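Local coordinates for protein L-iditol 2-dehydrogenase (Clostridium scindens, PDB 4OH1) that probably oxidises sugar alcohols such as L-iditol with NAD+, as a zinc-dependent member of the medium-chain alcohol dehydrogenase family, at residues Y153-P158 and M315-I320; G73-G78 and Y342-I347; F142-D147 and K307-I312. One frame throughout, in Å; residues are numbered along the deposited sequence.

From the N terminus the chain first lays down 73-78, in the GroES-like catalytic domain, then 142-147 and 153-158 ahead of the Rossmann-type sheet. The strands of that sheet follow in sequence from 176-180 to 294-297, and the chain comes back through 307-312, 315-320 and finally 342-347. Contact 2 closes the longest loop, joining 73-78 to the returning strand, and contacts 1 and 3 are both nested inside it. These two cross, since their segments alternate along the chain: 142-147 meets 307-312, and 153-158 meets 315-320. Contacts 1 and 2 touch and share one zinc ion. Contact 3 adjoins contact 1, and together they tie strand 141-143 and the start of helix 156-168 to helix 305-311 and the loop after it.

Contact 1 (Y153-P158 and M315-I320); sequences YALVEP and MDFSKI. With ZN (zinc ion), chain B.
Leu155 lies over one face of the Phe317 ring, at the junction where a medium-chain zinc dehydrogenase passes from its GroES-like catalytic domain into its Rossmann-type domain and back. Leu155 CB sits 4.1 Å above the ring plane, and Leu155 CD2 comes over the same face near its rim, 3.7 Å from Phe317 CD1. The two side chains run antiparallel alongside each other, and both Leu155 atoms sit off the ring centre. On the other face, Met315 CB (the residue is a selenomethionine) lies 3.7 Å above the plane, so the ring is sandwiched between aliphatic carbons. Phe317 CG stands anti to its own carbonyl carbon (chi1 -73°), which carries the ring across to the turn. Ile320 CG2 touches Leu155 CD2 more loosely, at 4.4 Å, and Val346 of strand 344-348 also packs on Leu155.

Local hydrogen bonds shape both backbones. A type I turn from Tyr153 to Val156 puts Leu155 at the N-cap position of helix 156-168. In the other segment Asp316 OD1 accepts from Ser318 N at 2.9 Å, an Asx turn; the N-H arrives on the anti side of the oxygen, 31° out of the carboxylate plane. The other carboxylate oxygen faces the amine of Lys319 in a salt bridge.

The same helix start presents Glu157 to the zinc ion, which His74 and Glu75 also bind. With its chain bent at chi2 (-82°), Glu157 binds through one oxygen: OE1 is 2.1 Å from the zinc ion and OE2 is 3.3 Å from it. OE2 instead accepts a hydrogen bond from a water that is itself a zinc ligand.

Contact 2 (G73-G78 and Y342-I347); sequences GHELSG and YAKIVI. With ZN (zinc ion), chain B.
Glu75 and Lys344 reach toward each other from opposite directions and meet in a salt bridge, the only side-chain contact between 73-78 and 342-347. Lys344 NZ donates to Glu75 OE1 at 2.6 Å, using the syn lone pair of that oxygen, and stands farther, 3.4 Å, from Glu75 OE2. The glutamate chain runs extended beyond CG (chi2 -175°), whereas the lysine is bent at chi2 and again at chi3 (-93°), which turns its amine back to the carboxylate. Lys344 NZ also donates to the carbonyl of Ile45, so at least two oxygens receive this buried amine.

Metal coordination occupies the other half of the carboxylate. Glu75 OE2 lies 2.1 Å from the zinc ion, and His74 NE2 binds the same ion at 2.4 Å. Glu157, Cys46 (oxidised to cysteinesulfonic acid in this structure) and two waters are further members of the site. The adjacent His and Glu belong to the GHE sequence that in this family carries zinc ligands of the catalytic site.

Packing flanks the imidazole and probably limits its rotation. Glu75 CG stands 3.6 Å above one face of the His74 ring, displaced from its centre, and Tyr102 meets the ring edge-to-face. In the sheet, both strands pair antiparallel with strand 35-44, whose Ser44 touches the side chains of Glu75 and Lys344.

Glu75 thus bridges lysine and metal, one oxygen to each, and the two bonds together would fix the rotation of its carboxylate. The amine probably draws charge from the oxygen it holds, and so should modulate how strongly OE2 binds the zinc ion, with Lys344 acting as a second-shell residue.

Contact 3 (F142-D147 and K307-I312); sequences FPIPDD and KSIRMI
Ile309, on helix 305-311, drives its CD1 methyl against the strand end at Phe142, where the packing is closest: Ile309 CD1 is 3.5 Å from Phe142 CB and meets the phenyl ring obliquely. The same methyl lies 3.9 Å from Pro143 O and 4.0 Å from Ile144 CG2, so one carbon serves three consecutive residues. Ile309 CG1 is anti to its carbonyl carbon (chi1 -71°) and the chain runs extended beyond it (chi2 168°), which aims CD1 at this strand end, while the second branch, Ile309 CG2, rests 4.1 Å from Ile144 CG2. The two isoleucine side chains run roughly perpendicular to each other. No hydrogen bond joins the segments; the contact is van der Waals, mostly between apolar side chains. Val99 of strand 97-100 closes in on Phe142, Ile144 and Ile309 alike, and the Phe142 ring meets that of Phe305.

Beyond Ile144 the fit slackens. Pro145, Asp146 and Asp147 are exposed, as is Pro143, and a tetraethylene glycol, probably from the crystallisation liquor, lies near Pro143 and hydrogen-bonds both aspartates.

The far side of the helix faces other chains. Arg310 starts away from the strand and its guanidinium folds back, with Lys307 N 3.6 Å above one face. Its NE donates to Gly174 O of a second subunit and its NH1 forms a salt bridge with Glu114 of a third. That third subunit also reaches the strand, its Arg113 making a cation-pi contact with Phe142 and packing on Pro143.

A helix that follows the last Rossmann-type strand, 294-297, thus plugs against the edge of the GroES-like domain, an interdomain junction that belongs to the two-domain architecture of medium-chain zinc dehydrogenases.

Contact 1 (Y153-P158 and M315-I320)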
loop_
_atom_site.group_PDB
_atom_site.type_symbol
_atom_site.label_atom_id
_atom_site.label_comp_id
_atom_site.label_asym_id
_atom_site.label_seq_id
_atom_site.Cartn_x
_atom_site.Cartn_y
_atom_site.Cartn_z
ATOM N N TYR A 153 24.157 -18.192 7.365
ATOM C CA TYR A 153 22.719 -18.548 7.217
ATOM C C TYR A 153 22.069 -18.956 8.510
ATOM O O TYR A 153 20.864 -19.029 8.594
ATOM C CB TYR A 153 22.507 -19.607 6.124
ATOM C CG TYR A 153 22.691 -19.043 4.714
ATOM C CD1 TYR A 153 23.938 -18.868 4.186
ATOM C CD2 TYR A 153 21.602 -18.687 3.934
ATOM C CE1 TYR A 153 24.104 -18.321 2.927
ATOM C CE2 TYR A 153 21.764 -18.203 2.666
ATOM C CZ TYR A 153 23.017 -18.009 2.172
ATOM O OH TYR A 153 23.180 -17.479 0.924
ATOM N N ALA A 154 22.862 -19.248 9.529
ATOM C CA ALA A 154 22.315 -19.402 10.855
ATOM C C ALA A 154 21.560 -18.130 11.304
ATOM O O ALA A 154 20.750 -18.169 12.218
ATOM C CB ALA A 154 23.420 -19.676 11.833
ATOM N N LEU A 155 21.882 -16.992 10.708
ATOM C CA LEU A 155 21.203 -15.738 11.078
ATOM C C LEU A 155 19.993 -15.467 10.244
ATOM O O LEU A 155 19.461 -14.377 10.351
ATOM C CB LEU A 155 22.148 -14.528 11.036
ATOM C CG LEU A 155 22.854 -14.421 12.391
ATOM C CD1 LEU A 155 23.570 -15.708 12.832
ATOM C CD2 LEU A 155 23.862 -13.332 12.228
ATOM N N VAL A 156 19.520 -16.423 9.445
ATOM C CA VAL A 156 18.306 -16.201 8.673
ATOM C C VAL A 156 17.111 -15.787 9.483
ATOM O O VAL A 156 16.323 -14.881 9.036
ATOM C CB VAL A 156 17.942 -17.384 7.758
ATOM C CG1 VAL A 156 16.536 -17.277 7.233
ATOM C CG2 VAL A 156 18.889 -17.438 6.563
ATOM N N GLU A 157 16.915 -16.381 10.649
ATOM C CA GLU A 157 15.678 -16.105 11.394
ATOM C C GLU A 157 15.728 -14.698 11.990
ATOM O O GLU A 157 14.760 -13.959 11.901
ATOM C CB GLU A 157 15.366 -17.148 12.474
ATOM C CG GLU A 157 14.015 -16.902 13.253
ATOM C CD GLU A 157 14.149 -15.894 14.375
ATOM O OE1 GLU A 157 15.295 -15.696 14.835
ATOM O OE2 GLU A 157 13.151 -15.235 14.766
ATOM N N PRO A 158 16.824 -14.324 12.621
ATOM C CA PRO A 158 16.785 -12.954 13.114
ATOM C C PRO A 158 16.708 -11.898 11.990
ATOM O O PRO A 158 16.067 -10.870 12.189
ATOM C CB PRO A 158 18.049 -12.816 13.935
ATOM C CG PRO A 158 18.875 -13.931 13.595
ATOM C CD PRO A 158 17.964 -15.040 13.151
HETATM N N MSE A 315 24.211 -9.021 2.851
HETATM C CA MSE A 315 24.504 -8.558 4.179
HETATM C C MSE A 315 25.965 -8.837 4.414
HETATM O O MSE A 315 26.529 -9.669 3.747
HETATM C CB MSE A 315 23.769 -9.361 5.235
HETATM C CG MSE A 315 22.313 -9.468 5.091
HETATM SE SE MSE A 315 21.559 -7.680 5.239
HETATM C CE MSE A 315 21.804 -7.457 7.151
ATOM N N ASP A 316 26.562 -8.191 5.388
ATOM C CA ASP A 316 27.970 -8.519 5.768
ATOM C C ASP A 316 27.983 -8.880 7.229
ATOM O O ASP A 316 27.894 -7.998 8.108
ATOM C CB ASP A 316 28.846 -7.331 5.543
ATOM C CG ASP A 316 30.305 -7.584 5.942
ATOM O OD1 ASP A 316 30.615 -8.626 6.516
ATOM O OD2 ASP A 316 31.127 -6.714 5.681
ATOM N N PHE A 317 28.061 -10.162 7.521
ATOM C CA PHE A 317 27.907 -10.588 8.898
ATOM C C PHE A 317 29.232 -10.598 9.593
ATOM O O PHE A 317 29.305 -10.936 10.754
ATOM C CB PHE A 317 27.246 -11.962 8.998
ATOM C CG PHE A 317 25.799 -11.944 8.674
ATOM C CD1 PHE A 317 24.932 -11.151 9.380
ATOM C CD2 PHE A 317 25.300 -12.628 7.626
ATOM C CE1 PHE A 317 23.594 -11.085 9.038
ATOM C CE2 PHE A 317 23.957 -12.569 7.310
ATOM C CZ PHE A 317 23.114 -11.823 8.027
ATOM N N SER A 318 30.297 -10.217 8.906
ATOM C CA SER A 318 31.598 -10.174 9.578
ATOM C C SER A 318 31.576 -9.009 10.558
ATOM O O SER A 318 32.401 -8.892 11.374
ATOM C CB SER A 318 32.683 -9.944 8.564
ATOM O OG SER A 318 32.591 -8.623 8.020
ATOM N N LYS A 319 30.555 -8.179 10.502
ATOM C CA LYS A 319 30.426 -7.045 11.383
ATOM C C LYS A 319 29.358 -7.235 12.443
ATOM O O LYS A 319 29.001 -6.304 13.149
ATOM C CB LYS A 319 29.983 -5.887 10.492
ATOM C CG LYS A 319 31.068 -5.551 9.480
ATOM C CD LYS A 319 30.707 -4.361 8.653
ATOM C CE LYS A 319 31.788 -4.017 7.686
ATOM N NZ LYS A 319 31.091 -3.322 6.573
ATOM N N ILE A 320 28.840 -8.450 12.546
ATOM C CA ILE A 320 27.715 -8.736 13.387
ATOM C C ILE A 320 27.990 -9.968 14.214
ATOM O O ILE A 320 27.858 -9.932 15.447
ATOM C CB ILE A 320 26.473 -8.931 12.520
ATOM C CG1 ILE A 320 26.157 -7.614 11.769
ATOM C CG2 ILE A 320 25.291 -9.380 13.370
ATOM C CD1 ILE A 320 24.896 -7.650 10.884
HETATM ZN ZN ZN B . 15.783 -15.066 16.775
HETATM O O HOH W 1 13.491 -14.468 17.078
HETATM O O HOH W 2 15.671 -12.687 16.568
#

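Contact 2 (G73-G78 and Y342-I347)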
loop_
_atom_site.group_PDB
_atom_site.type_symbol
_atom_site.label_atom_id
_atom_site.label_comp_id
_atom_site.label_asym_id
_atom_site.label_seq_id
_atom_site.Cartn_x
_atom_site.Cartn_y
_atom_site.Cartn_z
ATOM N N GLY A 73 16.544 -22.841 21.363
ATOM C CA GLY A 73 17.374 -22.504 20.199
ATOM C C GLY A 73 16.440 -22.471 19.034
ATOM O O GLY A 73 15.699 -23.401 18.823
ATOM N N HIS A 74 16.428 -21.369 18.299
ATOM C CA HIS A 74 15.563 -21.261 17.128
ATOM C C HIS A 74 16.237 -20.575 15.910
ATOM O O HIS A 74 15.564 -20.155 14.967
ATOM C CB HIS A 74 14.293 -20.532 17.544
ATOM C CG HIS A 74 14.551 -19.125 17.917
ATOM N ND1 HIS A 74 15.088 -18.777 19.133
ATOM C CD2 HIS A 74 14.462 -17.984 17.203
ATOM C CE1 HIS A 74 15.292 -17.478 19.167
ATOM N NE2 HIS A 74 14.909 -16.973 18.011
ATOM N N GLU A 75 17.562 -20.451 15.942
ATOM C CA GLU A 75 18.304 -19.823 14.897
ATOM C C GLU A 75 19.363 -20.804 14.460
ATOM O O GLU A 75 20.307 -21.044 15.206
ATOM C CB GLU A 75 18.939 -18.538 15.393
ATOM C CG GLU A 75 17.951 -17.542 16.008
ATOM C CD GLU A 75 18.602 -16.174 16.414
ATOM O OE1 GLU A 75 19.843 -15.991 16.373
ATOM O OE2 GLU A 75 17.843 -15.252 16.734
ATOM N N LEU A 76 19.177 -21.442 13.311
ATOM C CA LEU A 76 20.092 -22.568 12.950
ATOM C C LEU A 76 20.155 -22.847 11.466
ATOM O O LEU A 76 19.186 -22.599 10.679
ATOM C CB LEU A 76 19.724 -23.862 13.672
ATOM C CG LEU A 76 18.367 -24.449 13.234
ATOM C CD1 LEU A 76 18.352 -25.916 13.306
ATOM C CD2 LEU A 76 17.240 -23.865 14.039
ATOM N N SER A 77 21.323 -23.329 11.077
ATOM C CA SER A 77 21.518 -23.843 9.734
ATOM C C SER A 77 22.115 -25.243 9.857
ATOM O O SER A 77 22.767 -25.528 10.822
ATOM C CB SER A 77 22.479 -22.945 8.959
ATOM O OG SER A 77 23.699 -22.889 9.624
ATOM N N GLY A 78 21.903 -26.089 8.868
ATOM C CA GLY A 78 22.632 -27.320 8.783
ATOM C C GLY A 78 22.297 -28.055 7.512
ATOM O O GLY A 78 21.994 -27.436 6.499
ATOM N N TYR A 342 28.624 -8.623 23.041
ATOM C CA TYR A 342 28.748 -9.033 21.621
ATOM C C TYR A 342 27.444 -8.911 20.886
ATOM O O TYR A 342 26.373 -9.113 21.481
ATOM C CB TYR A 342 29.291 -10.463 21.485
ATOM C CG TYR A 342 30.584 -10.620 22.211
ATOM C CD1 TYR A 342 31.756 -10.116 21.675
ATOM C CD2 TYR A 342 30.628 -11.217 23.468
ATOM C CE1 TYR A 342 32.966 -10.243 22.347
ATOM C CE2 TYR A 342 31.837 -11.335 24.165
ATOM C CZ TYR A 342 32.995 -10.837 23.601
ATOM O OH TYR A 342 34.173 -10.942 24.275
ATOM N N ALA A 343 27.517 -8.602 19.583
ATOM C CA ALA A 343 26.299 -8.423 18.833
ATOM C C ALA A 343 25.600 -9.777 18.620
ATOM O O ALA A 343 24.441 -9.929 18.960
ATOM C CB ALA A 343 26.562 -7.706 17.505
ATOM N N LYS A 344 26.303 -10.739 18.037
ATOM C CA LYS A 344 25.779 -12.099 17.846
ATOM C C LYS A 344 26.896 -13.114 18.086
ATOM O O LYS A 344 28.058 -12.903 17.683
ATOM C CB LYS A 344 25.215 -12.353 16.426
ATOM C CG LYS A 344 23.862 -11.738 16.122
ATOM C CD LYS A 344 22.737 -12.226 17.006
ATOM C CE LYS A 344 21.992 -13.378 16.424
ATOM N NZ LYS A 344 20.759 -13.661 17.223
ATOM N N ILE A 345 26.501 -14.207 18.736
ATOM C CA ILE A 345 27.367 -15.344 19.000
ATOM C C ILE A 345 26.833 -16.580 18.307
ATOM O O ILE A 345 25.635 -16.867 18.385
ATOM C CB ILE A 345 27.423 -15.623 20.483
ATOM C CG1 ILE A 345 27.955 -14.402 21.240
ATOM C CG2 ILE A 345 28.333 -16.825 20.771
ATOM C CD1 ILE A 345 27.507 -14.358 22.721
ATOM N N VAL A 346 27.722 -17.311 17.611
ATOM C CA VAL A 346 27.322 -18.580 17.016
ATOM C C VAL A 346 28.078 -19.740 17.604
ATOM O O VAL A 346 29.255 -19.629 17.958
ATOM C CB VAL A 346 27.467 -18.655 15.456
ATOM C CG1 VAL A 346 26.554 -17.694 14.838
ATOM C CG2 VAL A 346 28.905 -18.380 14.994
ATOM N N ILE A 347 27.384 -20.870 17.638
ATOM C CA ILE A 347 27.954 -22.110 18.085
ATOM C C ILE A 347 28.050 -23.115 16.954
ATOM O O ILE A 347 27.069 -23.402 16.308
ATOM C CB ILE A 347 27.115 -22.708 19.191
ATOM C CG1 ILE A 347 27.083 -21.759 20.374
ATOM C CG2 ILE A 347 27.714 -24.070 19.612
ATOM C CD1 ILE A 347 26.241 -22.231 21.535
HETATM ZN ZN ZN B . 15.783 -15.066 16.775
HETATM O O HOH W 2 15.671 -12.687 16.568
HETATM O O HOH W 1 13.491 -14.468 17.078
#

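Contact 3 (F142-D147 and K307-I312)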
loop_
_atom_site.group_PDB
_atom_site.type_symbol
_atom_site.label_atom_id
_atom_site.label_comp_id
_atom_site.label_asym_id
_atom_site.label_seq_id
_atom_site.Cartn_x
_atom_site.Cartn_y
_atom_site.Cartn_z
ATOM N N PHE A 142 13.779 -24.834 4.826
ATOM C CA PHE A 142 14.019 -23.974 3.651
ATOM C C PHE A 142 15.373 -24.217 3.076
ATOM O O PHE A 142 16.349 -24.110 3.757
ATOM C CB PHE A 142 13.957 -22.455 4.016
ATOM C CG PHE A 142 12.579 -21.985 4.390
ATOM C CD1 PHE A 142 12.112 -22.131 5.673
ATOM C CD2 PHE A 142 11.735 -21.513 3.424
ATOM C CE1 PHE A 142 10.798 -21.752 6.005
ATOM C CE2 PHE A 142 10.420 -21.123 3.736
ATOM C CZ PHE A 142 9.972 -21.228 5.041
ATOM N N PRO A 143 15.458 -24.487 1.798
ATOM C CA PRO A 143 16.803 -24.693 1.275
ATOM C C PRO A 143 17.539 -23.389 1.006
ATOM O O PRO A 143 16.929 -22.361 0.691
ATOM C CB PRO A 143 16.565 -25.452 -0.033
ATOM C CG PRO A 143 15.299 -24.928 -0.476
ATOM C CD PRO A 143 14.442 -24.778 0.799
ATOM N N ILE A 144 18.847 -23.476 1.095
ATOM C CA ILE A 144 19.752 -22.376 0.818
ATOM C C ILE A 144 20.793 -22.827 -0.230
ATOM O O ILE A 144 20.861 -23.976 -0.546
ATOM C CB ILE A 144 20.404 -21.920 2.123
ATOM C CG1 ILE A 144 21.342 -22.986 2.668
ATOM C CG2 ILE A 144 19.308 -21.630 3.187
ATOM C CD1 ILE A 144 21.931 -22.604 4.023
ATOM N N PRO A 145 21.597 -21.917 -0.779
ATOM C CA PRO A 145 22.460 -22.342 -1.855
ATOM C C PRO A 145 23.440 -23.463 -1.485
ATOM O O PRO A 145 23.939 -23.526 -0.357
ATOM C CB PRO A 145 23.234 -21.059 -2.171
ATOM C CG PRO A 145 22.295 -20.018 -1.887
ATOM C CD PRO A 145 21.617 -20.459 -0.632
ATOM N N ASP A 146 23.741 -24.334 -2.434
ATOM C CA ASP A 146 24.665 -25.443 -2.186
ATOM C C ASP A 146 26.010 -24.990 -1.706
ATOM O O ASP A 146 26.612 -25.610 -0.851
ATOM C CB ASP A 146 24.843 -26.246 -3.444
ATOM C CG ASP A 146 23.545 -26.832 -3.928
ATOM O OD1 ASP A 146 22.618 -26.960 -3.090
ATOM O OD2 ASP A 146 23.444 -27.129 -5.136
ATOM N N ASP A 147 26.476 -23.884 -2.215
ATOM C CA ASP A 147 27.730 -23.299 -1.768
ATOM C C ASP A 147 27.584 -22.315 -0.596
ATOM O O ASP A 147 28.455 -21.525 -0.337
ATOM C CB ASP A 147 28.370 -22.578 -2.972
ATOM C CG ASP A 147 27.510 -21.395 -3.501
ATOM O OD1 ASP A 147 26.276 -21.363 -3.274
ATOM O OD2 ASP A 147 28.084 -20.478 -4.145
ATOM N N LYS A 307 12.725 -14.588 1.385
ATOM C CA LYS A 307 13.291 -13.218 1.286
ATOM C C LYS A 307 14.601 -13.057 2.038
ATOM O O LYS A 307 15.661 -12.606 1.533
ATOM C CB LYS A 307 12.226 -12.228 1.759
ATOM C CG LYS A 307 12.627 -10.771 1.622
ATOM C CD LYS A 307 11.716 -9.856 2.333
ATOM C CE LYS A 307 10.337 -9.861 1.747
ATOM N NZ LYS A 307 9.434 -9.240 2.702
ATOM N N SER A 308 14.553 -13.471 3.262
ATOM C CA SER A 308 15.721 -13.404 4.103
ATOM C C SER A 308 16.865 -14.216 3.569
ATOM O O SER A 308 18.051 -13.796 3.566
ATOM C CB SER A 308 15.317 -13.874 5.499
ATOM O OG SER A 308 16.428 -13.870 6.357
ATOM N N ILE A 309 16.543 -15.410 3.102
ATOM C CA ILE A 309 17.557 -16.247 2.480
ATOM C C ILE A 309 18.146 -15.558 1.272
ATOM O O ILE A 309 19.372 -15.564 1.099
ATOM C CB ILE A 309 16.951 -17.592 2.128
ATOM C CG1 ILE A 309 16.692 -18.376 3.419
ATOM C CG2 ILE A 309 17.840 -18.339 1.216
ATOM C CD1 ILE A 309 15.845 -19.608 3.256
ATOM N N ARG A 310 17.311 -14.878 0.470
ATOM C CA ARG A 310 17.853 -14.122 -0.702
ATOM C C ARG A 310 18.729 -12.924 -0.337
ATOM O O ARG A 310 19.621 -12.569 -1.092
ATOM C CB ARG A 310 16.761 -13.687 -1.625
ATOM C CG ARG A 310 16.124 -14.842 -2.342
ATOM C CD ARG A 310 15.234 -14.348 -3.458
ATOM N NE ARG A 310 14.078 -13.617 -2.976
ATOM C CZ ARG A 310 12.961 -14.193 -2.561
ATOM N NH1 ARG A 310 12.870 -15.510 -2.585
ATOM N NH2 ARG A 310 11.927 -13.482 -2.136
HETATM N N MSE A 311 18.495 -12.340 0.839
HETATM C CA MSE A 311 19.255 -11.176 1.325
HETATM C C MSE A 311 20.624 -11.493 1.921
HETATM O O MSE A 311 21.549 -10.655 1.981
HETATM C CB MSE A 311 18.469 -10.475 2.395
HETATM C CG MSE A 311 17.229 -9.790 1.874
HETATM SE SE MSE A 311 17.638 -8.375 0.541
HETATM C CE MSE A 311 18.824 -7.120 1.477
ATOM N N ILE A 312 20.764 -12.700 2.400
ATOM C CA ILE A 312 22.013 -13.069 3.068
ATOM C C ILE A 312 23.214 -12.653 2.258
ATOM O O ILE A 312 24.075 -11.999 2.824
ATOM C CB ILE A 312 22.095 -14.556 3.447
ATOM C CG1 ILE A 312 21.004 -14.952 4.447
ATOM C CG2 ILE A 312 23.455 -14.905 3.984
ATOM C CD1 ILE A 312 21.189 -14.415 5.817
#